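Local coordinates for Mutt/nudix family protein (Deinococcus radiodurans, PDB 2W4E) that acts as a Nudix hydrolase, probably a magnesium-dependent ADP-ribose pyrophosphatase, seen here as the Nudix domain of an N-terminally truncated form, at the interface of chains A and B. Sequence-based numbering; all coordinates share one arbitrary frame. Chains: chain A/B, Mutt/nudix family protein.

The interface of chains A and B. Residues chain A 26, 29, 33, 35, 124-127; chain B 73-74, 76.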
# COMPACT_ATOMS: atom_id res chain seq x y z
N ARG A 26 -2.83 -18.63 2.65
CA ARG A 26 -2.48 -18.26 1.29
C ARG A 26 -1.50 -19.25 0.71
O ARG A 26 -0.37 -19.41 1.20
CB ARG A 26 -1.88 -16.84 1.24
CG ARG A 26 -2.87 -15.73 1.69
CD ARG A 26 -4.20 -15.80 0.91
NE ARG A 26 -4.86 -14.49 0.88
CZ ARG A 26 -5.93 -14.22 0.16
NH1 ARG A 26 -6.45 -15.16 -0.60
NH2 ARG A 26 -6.47 -13.00 0.16
N LEU A 29 2.21 -18.76 0.25
CA LEU A 29 2.99 -18.74 1.50
C LEU A 29 3.06 -20.12 2.17
O LEU A 29 3.94 -20.32 2.99
CB LEU A 29 2.41 -17.72 2.51
CG LEU A 29 2.12 -16.27 2.10
CD1 LEU A 29 1.83 -15.34 3.38
CD2 LEU A 29 3.23 -15.69 1.23
N ILE A 33 -1.95 -15.42 6.81
CA ILE A 33 -1.44 -14.07 6.93
C ILE A 33 -2.61 -13.15 7.32
O ILE A 33 -3.75 -13.39 6.92
CB ILE A 33 -0.70 -13.59 5.62
CG1 ILE A 33 -0.24 -12.13 5.75
CG2 ILE A 33 -1.58 -13.83 4.38
CD1 ILE A 33 0.79 -11.65 4.72
N GLU A 35 -4.94 -10.14 7.24
CA GLU A 35 -5.48 -9.31 6.17
C GLU A 35 -6.74 -8.59 6.64
O GLU A 35 -7.38 -9.00 7.62
CB GLU A 35 -5.85 -10.18 4.96
CG GLU A 35 -4.66 -10.94 4.37
CD GLU A 35 -5.08 -11.87 3.25
OE1 GLU A 35 -6.23 -12.38 3.29
OE2 GLU A 35 -4.27 -12.10 2.34
N GLN A 124 2.45 -7.67 6.77
CA GLN A 124 3.24 -7.82 5.54
C GLN A 124 2.32 -7.81 4.32
O GLN A 124 2.82 -7.72 3.23
CB GLN A 124 4.04 -9.13 5.55
CG GLN A 124 5.05 -9.32 6.72
CD GLN A 124 5.21 -10.80 6.97
OE1 GLN A 124 4.24 -11.47 7.31
NE2 GLN A 124 6.41 -11.33 6.71
N ASP A 125 1.00 -7.92 4.50
CA ASP A 125 0.08 -7.85 3.35
C ASP A 125 0.05 -6.42 2.81
O ASP A 125 -0.38 -5.50 3.51
CB ASP A 125 -1.34 -8.34 3.66
CG ASP A 125 -2.24 -8.35 2.43
OD1 ASP A 125 -1.92 -9.08 1.47
OD2 ASP A 125 -3.23 -7.61 2.36
N GLY A 126 0.55 -6.21 1.59
CA GLY A 126 0.62 -4.84 1.04
C GLY A 126 -0.74 -4.12 0.89
O GLY A 126 -0.90 -3.00 1.39
N PRO A 127 -1.71 -4.74 0.21
CA PRO A 127 -3.04 -4.08 0.04
C PRO A 127 -3.72 -3.73 1.39
O PRO A 127 -4.31 -2.64 1.53
CB PRO A 127 -3.87 -5.12 -0.72
CG PRO A 127 -2.84 -5.94 -1.52
CD PRO A 127 -1.61 -5.99 -0.58
N TYR B 73 4.40 -8.18 0.95
CA TYR B 73 3.87 -8.93 -0.23
C TYR B 73 2.90 -8.04 -0.99
O TYR B 73 1.86 -7.66 -0.44
CB TYR B 73 3.11 -10.17 0.22
CG TYR B 73 3.95 -11.18 1.02
CD1 TYR B 73 4.79 -12.09 0.36
CD2 TYR B 73 3.88 -11.24 2.44
CE1 TYR B 73 5.56 -13.06 1.06
CE2 TYR B 73 4.67 -12.22 3.15
CZ TYR B 73 5.50 -13.10 2.46
OH TYR B 73 6.25 -14.08 3.12
N PRO B 74 3.20 -7.73 -2.29
CA PRO B 74 2.21 -6.90 -3.02
C PRO B 74 0.90 -7.63 -3.24
O PRO B 74 -0.16 -7.03 -3.25
CB PRO B 74 2.89 -6.63 -4.38
CG PRO B 74 3.94 -7.75 -4.48
CD PRO B 74 4.45 -7.82 -3.05
N PRO B 76 -0.18 -11.38 -1.93
CA PRO B 76 0.06 -12.77 -1.47
C PRO B 76 -1.02 -13.81 -1.84
O PRO B 76 -0.77 -15.02 -1.71
CB PRO B 76 0.17 -12.64 0.06
CG PRO B 76 -0.66 -11.42 0.37
CD PRO B 76 -0.43 -10.47 -0.79
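B:Tyr73 and A:Leu29 meet branch against ring: the methyl CD2 of A:Leu29 lies 3.5 Å from the ring carbon CE1 of B:Tyr73. That methyl stands 3.5 Å above the ring plane, offset toward the rim and 3.9 Å from the centroid, a CH-pi contact. With CG of the tyrosine anti to the carbonyl carbon and beside the backbone N (chi1 -61°), the ring reaches towards chain A; chi2 of -81° turns one face to A:Leu29 and the CD2 side towards A:Gln124. Along the CD2-CE2 rim it meets other chain A groups. The methyl CD1 of A:Ile33 comes to 3.9 Å from CD2 of the ring, while the side chain of A:Gln124 runs alongside the tyrosine in the same direction, its CB 3.8 Å from that same carbon and its amide plane turned 69° from the ring. Backbone bonds fix the root of the tyrosine: its N donates to the carbonyl O of A:Gln124 (2.8 Å), and its own O accepts from A:Gly126 N (2.8 Å), at the start of helix 126-141. The two bonds flank A:Asp125 and form a parallel beta bridge between it and B:Tyr73. An alanine in place of B:Tyr73 would probably keep this backbone pairing but leave the A:Leu29 methyl without its aromatic partner and open a gap beside A:Ile33 and A:Gln124. The side chains of B:Pro76 and A:Asp125 cross at about a right angle; the very short oxygen-carbon approaches there are doubtful. Behind the proline, A:Arg26 holds A:Glu35 side-on, with NE and NH2 both directed to OE2 in the guanidinium plane and NE at 2.9 Å. This intrachain salt bridge may steady the facing chain A surface. Repeated by two-fold symmetry, the patch joins a loop of one Nudix domain to strands 18-26 and 31-35, their connecting loop and the loop-helix junction of the other, and would help hold the dimer together if this assembly is biological.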